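PDB 2PY5: DNA polymerase from Bacillus phage phi29, which copies the phage genome by protein-primed, strand-displacing DNA synthesis of high processivity and fidelity, and degrades DNA from the 3' end through its exonuclease activity. Local coordinates for residues I467-V470 against I471-I474; W483-E486 against S487-K490; I70-W73 against L74-G78; K366-Y369 against I370-S374; V276-E279 against D280-L283. The protein carries 2 engineered substitutions. All coordinates share one frame; numbering follows the deposited sequence. Where two conformers were deposited one is given.

Contact 1 of 5, residues I467-V470 against I471-I474; sequences IPDV and IKDI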
# COMPACT_ATOMS: atom_id res chain seq x y z
N ILE F 467 -29.77 -11.40 1.32
CA ILE F 467 -28.95 -11.39 0.12
C ILE F 467 -29.83 -11.04 -1.09
O ILE F 467 -30.87 -11.67 -1.30
CB ILE F 467 -28.26 -12.75 -0.10
CG1 ILE F 467 -27.26 -13.03 1.03
CG2 ILE F 467 -27.51 -12.74 -1.44
CD1 ILE F 467 -26.76 -14.46 1.08
N PRO F 468 -29.44 -9.99 -1.85
CA PRO F 468 -30.21 -9.68 -3.06
C PRO F 468 -30.27 -10.86 -4.04
O PRO F 468 -29.25 -11.50 -4.30
CB PRO F 468 -29.46 -8.50 -3.68
CG PRO F 468 -28.66 -7.92 -2.58
CD PRO F 468 -28.33 -9.04 -1.65
N ASP F 469 -31.46 -11.13 -4.56
CA ASP F 469 -31.66 -12.21 -5.53
C ASP F 469 -30.70 -12.09 -6.71
O ASP F 469 -30.17 -13.10 -7.20
CB ASP F 469 -33.11 -12.20 -6.06
CG ASP F 469 -34.12 -12.71 -5.05
OD1 ASP F 469 -33.73 -13.20 -3.97
OD2 ASP F 469 -35.34 -12.61 -5.34
N VAL F 470 -30.45 -10.86 -7.16
CA VAL F 470 -29.66 -10.62 -8.37
C VAL F 470 -28.19 -11.05 -8.24
O VAL F 470 -27.53 -11.31 -9.25
CB VAL F 470 -29.76 -9.15 -8.83
CG1 VAL F 470 -28.92 -8.91 -10.07
CG2 VAL F 470 -31.20 -8.78 -9.13
N ILE F 471 -27.67 -11.13 -7.00
CA ILE F 471 -26.28 -11.57 -6.78
C ILE F 471 -26.14 -12.92 -6.07
O ILE F 471 -25.03 -13.37 -5.83
CB ILE F 471 -25.40 -10.48 -6.03
CG1 ILE F 471 -25.80 -10.32 -4.56
CG2 ILE F 471 -25.48 -9.14 -6.75
CD1 ILE F 471 -24.86 -9.40 -3.79
N LYS F 472 -27.26 -13.58 -5.75
CA LYS F 472 -27.21 -14.86 -5.05
C LYS F 472 -26.24 -15.86 -5.66
O LYS F 472 -25.54 -16.57 -4.93
CB LYS F 472 -28.59 -15.52 -5.04
CG LYS F 472 -29.46 -15.03 -3.95
CD LYS F 472 -30.65 -15.95 -3.77
CE LYS F 472 -31.69 -15.35 -2.84
NZ LYS F 472 -31.13 -14.30 -1.97
N ASP F 473 -26.20 -15.91 -6.98
CA ASP F 473 -25.41 -16.90 -7.71
C ASP F 473 -23.92 -16.59 -7.76
O ASP F 473 -23.12 -17.45 -8.16
CB ASP F 473 -25.97 -17.10 -9.12
CG ASP F 473 -25.88 -15.85 -9.99
OD1 ASP F 473 -25.35 -14.81 -9.52
OD2 ASP F 473 -26.35 -15.90 -11.14
N ILE F 474 -23.55 -15.36 -7.38
CA ILE F 474 -22.13 -14.95 -7.30
C ILE F 474 -21.67 -14.68 -5.85
O ILE F 474 -20.62 -14.05 -5.63
CB ILE F 474 -21.82 -13.74 -8.24
CG1 ILE F 474 -22.60 -12.48 -7.86
CG2 ILE F 474 -22.13 -14.12 -9.67
CD1 ILE F 474 -22.21 -11.27 -8.67
O HOH W 1 -28.64 -14.73 -8.60
O HOH W 2 -25.02 -12.54 -10.72

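Contact 2 of 5, residues W483-E486 against S487-K490; sequences WAHE and STFK. With EDO (1,2-ethanediol), chain B; EDO (1,2-ethanediol), chain L.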
# COMPACT_ATOMS: atom_id res chain seq x y z
N TRP F 483 -18.45 -13.07 -4.20
CA TRP F 483 -18.71 -12.13 -3.11
C TRP F 483 -19.02 -12.89 -1.84
O TRP F 483 -19.97 -13.67 -1.81
CB TRP F 483 -19.90 -11.25 -3.44
CG TRP F 483 -19.66 -10.32 -4.57
CD1 TRP F 483 -19.85 -10.58 -5.90
CD2 TRP F 483 -19.16 -8.99 -4.48
NE1 TRP F 483 -19.51 -9.47 -6.65
CE2 TRP F 483 -19.08 -8.49 -5.80
CE3 TRP F 483 -18.78 -8.17 -3.41
CZ2 TRP F 483 -18.63 -7.20 -6.07
CZ3 TRP F 483 -18.31 -6.91 -3.69
CH2 TRP F 483 -18.25 -6.42 -5.01
N ALA F 484 -18.24 -12.66 -0.79
CA ALA F 484 -18.56 -13.23 0.52
C ALA F 484 -19.49 -12.27 1.23
O ALA F 484 -19.28 -11.07 1.22
CB ALA F 484 -17.30 -13.40 1.35
N HIS F 485 -20.52 -12.81 1.86
CA HIS F 485 -21.30 -12.04 2.82
C HIS F 485 -20.43 -11.94 4.07
O HIS F 485 -20.25 -12.92 4.81
CB HIS F 485 -22.64 -12.71 3.10
CG HIS F 485 -23.47 -12.00 4.13
ND1 HIS F 485 -24.53 -12.62 4.77
CD2 HIS F 485 -23.38 -10.75 4.65
CE1 HIS F 485 -25.07 -11.76 5.63
NE2 HIS F 485 -24.38 -10.63 5.59
N GLU F 486 -19.88 -10.76 4.28
CA GLU F 486 -18.86 -10.56 5.28
C GLU F 486 -19.44 -10.26 6.65
O GLU F 486 -18.92 -10.74 7.67
CB GLU F 486 -17.97 -9.40 4.84
CG GLU F 486 -16.80 -9.10 5.74
CD GLU F 486 -15.83 -8.19 5.06
OE1 GLU F 486 -16.00 -6.95 5.16
OE2 GLU F 486 -14.92 -8.72 4.37
N SER F 487 -20.50 -9.44 6.68
CA SER F 487 -21.07 -9.01 7.94
C SER F 487 -22.45 -8.44 7.75
O SER F 487 -22.88 -8.15 6.61
CB SER F 487 -20.19 -7.96 8.61
OG SER F 487 -20.10 -6.82 7.79
N THR F 488 -23.15 -8.30 8.87
CA THR F 488 -24.44 -7.62 8.93
C THR F 488 -24.41 -6.69 10.11
O THR F 488 -23.89 -7.05 11.16
CB THR F 488 -25.59 -8.63 9.08
OG1 THR F 488 -25.50 -9.61 8.04
CG2 THR F 488 -26.96 -7.94 9.06
N PHE F 489 -24.92 -5.46 9.92
CA PHE F 489 -24.94 -4.47 11.00
C PHE F 489 -26.35 -4.07 11.42
O PHE F 489 -27.31 -4.18 10.65
CB PHE F 489 -24.06 -3.25 10.65
CG PHE F 489 -24.43 -2.53 9.35
CD1 PHE F 489 -25.46 -1.59 9.31
CD2 PHE F 489 -23.67 -2.73 8.20
CE1 PHE F 489 -25.76 -0.90 8.14
CE2 PHE F 489 -23.95 -2.05 7.04
CZ PHE F 489 -25.02 -1.13 7.02
N LYS F 490 -26.45 -3.61 12.67
CA LYS F 490 -27.71 -3.13 13.25
C LYS F 490 -27.96 -1.67 12.89
O LYS F 490 -29.10 -1.25 12.70
CB LYS F 490 -27.69 -3.31 14.77
CG LYS F 490 -28.85 -2.70 15.53
CD LYS F 490 -30.25 -3.15 15.05
CE LYS F 490 -31.40 -2.59 15.91
NZ LYS F 490 -31.45 -1.11 15.99
C1 EDO B . -22.56 -12.52 8.35
O1 EDO B . -21.48 -13.13 7.64
C2 EDO B . -23.66 -13.54 8.61
O2 EDO B . -23.11 -14.79 9.07
C1 EDO L . -29.51 1.05 18.15
O1 EDO L . -29.46 0.17 17.04
C2 EDO L . -30.68 2.01 17.96
O2 EDO L . -31.72 1.68 18.90
O HOH W 3 -17.56 -6.18 6.93

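Contact 3 of 5, residues I70-W73 against L74-G78; sequences IINW and LERNG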
# COMPACT_ATOMS: atom_id res chain seq x y z
N ILE F 70 20.02 9.11 10.77
CA ILE F 70 21.25 8.62 10.19
C ILE F 70 21.88 9.64 9.26
O ILE F 70 23.07 9.90 9.33
CB ILE F 70 20.98 7.28 9.45
CG1 ILE F 70 20.66 6.18 10.46
CG2 ILE F 70 22.14 6.86 8.56
CD1 ILE F 70 20.03 4.97 9.85
N ILE F 71 21.07 10.23 8.38
CA ILE F 71 21.58 11.22 7.42
C ILE F 71 22.03 12.50 8.14
O ILE F 71 23.07 13.07 7.79
CB ILE F 71 20.61 11.47 6.25
CG1 ILE F 71 20.47 10.18 5.43
CG2 ILE F 71 21.16 12.56 5.33
CD1 ILE F 71 19.49 10.31 4.28
N ASN F 72 21.26 12.95 9.13
CA ASN F 72 21.70 14.07 9.96
C ASN F 72 23.09 13.80 10.56
O ASN F 72 23.93 14.68 10.61
CB ASN F 72 20.69 14.35 11.09
CG ASN F 72 19.60 15.33 10.67
OD1 ASN F 72 18.54 14.91 10.15
ND2 ASN F 72 19.86 16.59 10.85
N TRP F 73 23.34 12.57 11.00
CA TRP F 73 24.65 12.23 11.56
C TRP F 73 25.73 12.24 10.48
O TRP F 73 26.78 12.84 10.65
CB TRP F 73 24.61 10.87 12.26
CG TRP F 73 25.89 10.50 12.97
CD1 TRP F 73 26.16 10.70 14.30
CD2 TRP F 73 27.06 9.89 12.41
NE1 TRP F 73 27.42 10.26 14.59
CE2 TRP F 73 28.00 9.75 13.46
CE3 TRP F 73 27.41 9.43 11.14
CZ2 TRP F 73 29.26 9.19 13.27
CZ3 TRP F 73 28.65 8.86 10.95
CH2 TRP F 73 29.57 8.76 12.01
N LEU F 74 25.43 11.59 9.35
CA LEU F 74 26.40 11.47 8.27
C LEU F 74 26.89 12.86 7.86
O LEU F 74 28.08 13.08 7.75
CB LEU F 74 25.81 10.72 7.07
CG LEU F 74 25.60 9.22 7.29
CD1 LEU F 74 24.68 8.67 6.22
CD2 LEU F 74 26.93 8.47 7.26
N GLU F 75 25.95 13.78 7.68
CA GLU F 75 26.25 15.14 7.22
C GLU F 75 27.10 15.94 8.21
O GLU F 75 27.78 16.88 7.80
CB GLU F 75 24.95 15.89 6.93
CG GLU F 75 24.23 15.37 5.68
CD GLU F 75 24.85 15.87 4.40
OE1 GLU F 75 25.44 16.98 4.40
OE2 GLU F 75 24.74 15.17 3.36
N ARG F 76 27.06 15.57 9.49
CA ARG F 76 27.86 16.25 10.51
C ARG F 76 29.16 15.54 10.86
O ARG F 76 29.95 16.03 11.67
CB ARG F 76 27.02 16.43 11.77
CG ARG F 76 25.88 17.43 11.62
CD ARG F 76 25.01 17.39 12.83
NE ARG F 76 24.01 18.45 12.84
CZ ARG F 76 22.86 18.39 12.17
NH1 ARG F 76 22.55 17.35 11.43
NH2 ARG F 76 22.00 19.40 12.25
N ASN F 77 29.39 14.39 10.25
CA ASN F 77 30.49 13.53 10.61
C ASN F 77 31.32 13.13 9.40
O ASN F 77 31.94 12.05 9.38
CB ASN F 77 29.97 12.33 11.38
CG ASN F 77 29.63 12.67 12.82
OD1 ASN F 77 30.51 12.63 13.70
ND2 ASN F 77 28.37 13.03 13.07
N GLY F 78 31.35 14.02 8.41
CA GLY F 78 32.31 13.94 7.32
C GLY F 78 31.87 13.20 6.07
O GLY F 78 32.70 12.93 5.20

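Contact 4 of 5, residues K366-Y369 against I370-S374; sequences KWTY and IKTTS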
# COMPACT_ATOMS: atom_id res chain seq x y z
N LYS F 366 0.02 -21.84 -7.30
CA LYS F 366 1.14 -22.17 -6.40
C LYS F 366 0.98 -21.51 -5.06
O LYS F 366 1.02 -22.16 -4.02
CB LYS F 366 2.48 -21.76 -7.02
CG LYS F 366 3.70 -21.92 -6.06
CD LYS F 366 4.96 -21.27 -6.63
CE LYS F 366 6.04 -21.06 -5.57
NZ LYS F 366 6.79 -22.29 -5.28
N TRP F 367 0.79 -20.19 -5.08
CA TRP F 367 0.78 -19.44 -3.84
C TRP F 367 -0.55 -19.58 -3.09
O TRP F 367 -0.57 -19.50 -1.86
CB TRP F 367 1.19 -17.98 -4.09
CG TRP F 367 2.64 -17.92 -4.38
CD1 TRP F 367 3.25 -17.77 -5.59
CD2 TRP F 367 3.68 -18.07 -3.42
NE1 TRP F 367 4.61 -17.78 -5.44
CE2 TRP F 367 4.91 -17.97 -4.11
CE3 TRP F 367 3.71 -18.27 -2.03
CZ2 TRP F 367 6.15 -18.09 -3.47
CZ3 TRP F 367 4.93 -18.37 -1.39
CH2 TRP F 367 6.14 -18.28 -2.11
N THR F 368 -1.64 -19.81 -3.80
CA THR F 368 -2.91 -20.12 -3.16
C THR F 368 -2.81 -21.47 -2.41
O THR F 368 -3.26 -21.59 -1.27
CB THR F 368 -4.08 -20.12 -4.16
OG1 THR F 368 -4.17 -18.83 -4.78
CG2 THR F 368 -5.40 -20.40 -3.46
N TYR F 369 -2.16 -22.47 -3.02
CA TYR F 369 -1.97 -23.74 -2.31
C TYR F 369 -1.19 -23.55 -1.02
O TYR F 369 -1.56 -24.07 0.03
CB TYR F 369 -1.24 -24.75 -3.20
CG TYR F 369 -1.10 -26.09 -2.54
CD1 TYR F 369 -2.17 -26.96 -2.48
CD2 TYR F 369 0.10 -26.47 -1.95
CE1 TYR F 369 -2.05 -28.20 -1.87
CE2 TYR F 369 0.23 -27.70 -1.32
CZ TYR F 369 -0.85 -28.57 -1.29
OH TYR F 369 -0.77 -29.80 -0.68
N ILE F 370 -0.09 -22.80 -1.10
CA ILE F 370 0.73 -22.53 0.08
C ILE F 370 -0.10 -21.79 1.14
O ILE F 370 -0.08 -22.15 2.32
CB ILE F 370 2.02 -21.77 -0.27
CG1 ILE F 370 2.95 -22.69 -1.09
CG2 ILE F 370 2.71 -21.27 0.99
CD1 ILE F 370 4.10 -21.97 -1.75
N LYS F 371 -0.87 -20.79 0.71
CA LYS F 371 -1.75 -20.04 1.63
C LYS F 371 -2.71 -20.98 2.36
O LYS F 371 -2.84 -20.94 3.59
CB LYS F 371 -2.56 -19.00 0.86
CG LYS F 371 -3.48 -18.14 1.72
CD LYS F 371 -4.35 -17.26 0.82
CE LYS F 371 -5.58 -16.72 1.54
NZ LYS F 371 -6.61 -16.28 0.54
N THR F 372 -3.36 -21.84 1.59
CA THR F 372 -4.40 -22.73 2.09
C THR F 372 -3.84 -23.80 3.03
O THR F 372 -4.54 -24.25 3.95
CB THR F 372 -5.18 -23.40 0.90
OG1 THR F 372 -5.86 -22.39 0.14
CG2 THR F 372 -6.21 -24.41 1.41
N THR F 373 -2.60 -24.22 2.81
CA THR F 373 -2.02 -25.34 3.58
C THR F 373 -1.06 -24.91 4.70
O THR F 373 -0.53 -25.75 5.43
CB THR F 373 -1.29 -26.35 2.66
OG1 THR F 373 -0.27 -25.69 1.91
CG2 THR F 373 -2.29 -27.00 1.72
N SER F 374 -0.87 -23.61 4.86
CA SER F 374 0.09 -23.08 5.83
C SER F 374 -0.61 -22.22 6.87
O SER F 374 -1.78 -21.88 6.73
CB SER F 374 1.15 -22.26 5.11
OG SER F 374 1.72 -23.00 4.04

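Contact 5 of 5, residues V276-E279 against D280-L283; sequences VWDE and DYPL. With EDO (1,2-ethanediol), chain V.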
# COMPACT_ATOMS: atom_id res chain seq x y z
N VAL F 276 -11.64 0.30 -34.05
CA VAL F 276 -12.44 -0.65 -34.86
C VAL F 276 -12.15 -2.05 -34.33
O VAL F 276 -10.98 -2.42 -34.12
CB VAL F 276 -12.11 -0.57 -36.36
CG1 VAL F 276 -12.88 -1.65 -37.15
CG2 VAL F 276 -12.45 0.83 -36.90
N TRP F 277 -13.22 -2.79 -34.04
CA TRP F 277 -13.13 -4.16 -33.52
C TRP F 277 -12.11 -4.98 -34.27
O TRP F 277 -12.13 -5.05 -35.51
CB TRP F 277 -14.50 -4.85 -33.60
CG TRP F 277 -14.49 -6.37 -33.28
CD1 TRP F 277 -14.88 -7.37 -34.11
CD2 TRP F 277 -14.11 -6.99 -32.05
NE1 TRP F 277 -14.75 -8.58 -33.49
CE2 TRP F 277 -14.28 -8.38 -32.22
CE3 TRP F 277 -13.63 -6.52 -30.83
CZ2 TRP F 277 -13.99 -9.30 -31.21
CZ3 TRP F 277 -13.33 -7.45 -29.84
CH2 TRP F 277 -13.52 -8.82 -30.04
N ASP F 278 -11.22 -5.60 -33.50
CA ASP F 278 -10.21 -6.50 -34.04
C ASP F 278 -10.20 -7.72 -33.12
O ASP F 278 -9.74 -7.63 -31.99
CB ASP F 278 -8.85 -5.78 -34.05
CG ASP F 278 -7.75 -6.60 -34.71
OD1 ASP F 278 -7.90 -7.84 -34.85
OD2 ASP F 278 -6.73 -5.99 -35.09
N GLU F 279 -10.69 -8.86 -33.59
CA GLU F 279 -10.69 -10.05 -32.72
C GLU F 279 -9.28 -10.44 -32.24
O GLU F 279 -9.15 -11.03 -31.19
CB GLU F 279 -11.37 -11.26 -33.40
CG GLU F 279 -10.59 -11.89 -34.48
CD GLU F 279 -11.12 -13.27 -34.92
OE1 GLU F 279 -11.65 -14.06 -34.09
OE2 GLU F 279 -10.94 -13.57 -36.09
N ASP F 280 -8.25 -10.12 -33.02
CA ASP F 280 -6.88 -10.46 -32.67
C ASP F 280 -6.23 -9.44 -31.71
O ASP F 280 -5.23 -9.75 -31.06
CB ASP F 280 -6.01 -10.57 -33.91
CG ASP F 280 -6.40 -11.75 -34.77
OD1 ASP F 280 -7.04 -12.70 -34.25
OD2 ASP F 280 -6.05 -11.74 -35.96
N TYR F 281 -6.78 -8.23 -31.67
CA TYR F 281 -6.39 -7.18 -30.71
C TYR F 281 -7.66 -6.67 -30.04
O TYR F 281 -8.09 -5.54 -30.28
CB TYR F 281 -5.67 -6.02 -31.42
CG TYR F 281 -4.29 -6.36 -31.94
CD1 TYR F 281 -4.14 -7.10 -33.08
CD2 TYR F 281 -3.15 -5.92 -31.29
CE1 TYR F 281 -2.89 -7.44 -33.56
CE2 TYR F 281 -1.88 -6.23 -31.78
CZ TYR F 281 -1.77 -7.00 -32.91
OH TYR F 281 -0.51 -7.33 -33.44
N PRO F 282 -8.29 -7.53 -29.22
CA PRO F 282 -9.66 -7.31 -28.71
C PRO F 282 -9.80 -6.35 -27.51
O PRO F 282 -10.96 -6.03 -27.12
CB PRO F 282 -10.10 -8.72 -28.33
CG PRO F 282 -8.85 -9.35 -27.84
CD PRO F 282 -7.77 -8.83 -28.77
N LEU F 283 -8.68 -5.92 -26.93
CA LEU F 283 -8.66 -4.94 -25.85
C LEU F 283 -8.08 -3.64 -26.36
O LEU F 283 -7.22 -3.63 -27.24
CB LEU F 283 -7.83 -5.41 -24.65
CG LEU F 283 -8.28 -6.68 -23.94
CD1 LEU F 283 -7.36 -6.99 -22.78
CD2 LEU F 283 -9.75 -6.60 -23.47
C1 EDO V . -3.19 -5.74 -37.01
O1 EDO V . -2.38 -6.79 -37.53
C2 EDO V . -4.66 -6.00 -37.29
O2 EDO V . -5.08 -7.25 -36.71
O HOH W 4 -8.79 -12.70 -37.05

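Contact 1 of 5, residues I467-V470 against I471-I474
Lys472 reaches back across its own turn and donates from NZ to Ile467 O over 2.7 Å, approaching from above the carbonyl plane. The motif is a run of tight i to i+3 turns in the loop between strands 459-463 and 483-489: Ile471 N bonds to Pro468 O (3.2 Å), and Lys472 N follows with Asp469 O. In one of its two conformers Asp469 lies alongside the lysine and forms a long salt bridge, OD1 to NZ at 3.5 Å, so it is less certain. The lysine is extended as far as CE, and the turn of its last torsion (chi4 -20°) brings NZ round to the carbonyl. Ile471 provides the apolar part. Its CG1 sits between the backbone N and the carbonyl carbon (chi1 71°) and there meets Pro468 CD at 4.1 Å and Ile467 CG2 at 4.3 Å. Phe248 of strand 241-250 touches Ile467 and Pro468, while Cys448 touches Pro468 and Ile471. The Ile471 side chain is about 9 Å from that of Val250, which binds the catalytic magnesium. Two waters stitch the turns together: one links Asp469 O to Asp473 N, and the other donates to Val470 O and, over 2.6 Å, to Asp473 OD1.

Contact 2 of 5, residues W483-E486 against S487-K490
The imidazole of His485 bears ethanediol, probably from the crystallisation liquor, on one face, with C1 of that molecule 3.7 Å above the ring plane and offset toward the rim, while Thr488 OG1 and Ser487 O sit at its edge. The ring also meets that of Phe248, the planes inclined by about 35°. This is a classic beta bulge: Glu486 and Ser487 both face Val247 of the antiparallel strand 241-250, and both are hydrogen-bonded to it through the backbone. The short segments 483-486 and 487-489 are inclined by 43°.

At the bulge the histidine serves as a local clasp. With CG anti to the backbone N (chi1 177°), the ring is carried along the strand, and NE2 shares its hydrogen between two acceptors: Thr488 OG1 at 2.9 Å, close to the ring plane, and Ser487 O at 3.1 Å, a weak bond. Neither is straight, as expected of a forked donor. The same ethanediol gives a hydrogen bond from O1 to His485 O.

Glu486 brings OE2 close to Asp249 OD2, two acidic groups side by side, and Asp249 binds the catalytic magnesium, so the bulge borders the polymerase active site. A water bridges Glu486 and Ser487, donating to Glu486 OE1 over 2.5 Å and pairing with Ser487 OG at 2.8 Å.

Contact 3 of 5, residues I70-W73 against L74-G78
Near its C-terminal end helix 63-76 keeps regular bonds, with Leu74 N bonded to Ile70 O at 2.9 Å and Glu75 N to Ile71 O, after which Arg76 N makes a weak bond to Asn72 O and a shorter one, 3.0 Å, to Trp73 O. Asn77 then folds back over the indole of Trp73. Its amide lies almost parallel to the ring, the planes 9° apart, with ND2 3.2 Å above the face, while CB rests 3.5 Å from the centroid of the six-membered ring in a CH-pi contact. From this position ND2 donates nearly straight to Trp73 O (2.9 Å), which therefore has two donors, arriving from opposite faces of its plane. Arg76, with CG anti to its carbonyl carbon (chi1 -69°), returns along the helix so that NH1 grips Asn72 O at 3.1 Å, and NH2 goes on to Gly410 O of the TPR2 region. Asp45 accepts from Trp73 NE1 and Tyr90 pairs with Glu75 OE2. Ile70 CG2 meets Leu74 CD1 on the buried flank, against strand 100-110. Side-chain donors thus serve carbonyls toward the C-terminal end of a helix in the exonuclease region that also carries Phe65, essential for exonucleolysis.

Contact 4 of 5, residues K366-Y369 against I370-S374
Ile370 climbs back along helix 361-373 to meet Trp367, three residues earlier. Its CB lies 3.8 Å from Trp367 O, CG1 passes Lys366 O at 3.5 Å, and the terminal CD1 settles over the indole, 4.0 Å from the centroid of the six-membered ring and 25° off its normal. CG1 anti to the carbonyl carbon (chi1 -68°) sends the branch toward the start of the helix, side by side with the tryptophan. Lys366 CE lies over the same face, so two aliphatic groups share it. The wider packing is against helix 376-387, where Trp367 touches Ala382, Met385 and Leu386 and Ile370 touches Ile378; together the two helices form the fingers of this B-family polymerase.

One turn on, Thr373 CG2 makes a second CH-pi contact, 3.9 Å from the centroid of the Tyr369 ring. Thr373 OG1 sits between its own backbone N and carbonyl carbon and donates to Tyr369 O at 2.8 Å, while Thr373 N reaches that oxygen from the other side of its plane. Thr372 OG1 likewise joins its own N-H on Thr368 O, and Ser374 OG donates to Ile370 O over 2.6 Å. Successive carbonyls of the last turn thus accept from hydroxyls as well as from amides, the amide bond to Ile370 O being weak, while extended Lys371 presents an amine known to contact the incoming nucleotide's phosphates.

Contact 5 of 5, residues V276-E279 against D280-L283
Asp278 bends its carboxylate over the following residues, OD1 taking the N-H of Asp280 at 2.9 Å from above the carboxylate plane. This is an Asx turn laid over a type I beta turn from Asp278 to Tyr281, in the loop that leads into strand 283-294. With CG anti to the backbone N (chi1 -175°), OD1 also comes within a weak bond of Tyr281 N, whose link to Asp278 O, 3.0 Å, is weak too. The side chain therefore reinforces a turn that its main-chain bond closes loosely. OD2 forms a salt bridge with Lys352 and accepts from O2 of an ethanediol, probably from the crystallisation liquor, at 2.6 Å. Tyr275 OH joins the two ends of the turn by hydrogen bonds to Asp278 N and Tyr281 O.

Before the turn, the indole of Trp277 crosses Pro282, CZ3 meeting CB at 3.8 Å, and Pro282 rests on Ala355 of strand 340-356. At the exposed crest Glu279 and Asp280 run side by side with carboxylate planes nearly parallel, Glu279 OE2 lying 4.4 Å from Asp280 OD1. A water probably eases this crowding of like charge: it donates to Glu279 OE2 over 2.5 Å and to Asp280 OD2 over 3.1 Å.

How the contacts relate
Followed from the N terminus, all five contacts are local and come in series; none nests within or crosses another. Contact 3 lies near the C-terminal end of a helix in the exonuclease region, and its centre is about 45 to 61 Å from the other centres. The rest belong to the polymerisation region. Contact 5 turns the chain into strand 283-294, and contact 4 finishes the first helix of the fingers. Contact 1 shapes the loop leaving strand 459-463, and contact 2 bulges the next strand, 483-489, against strand 241-250. Contacts 1 and 2 alone touch, through a probable hydrogen bond from Trp483 N to Ile474 O (2.8 Å), joining that loop to the sheet bearing Asp249.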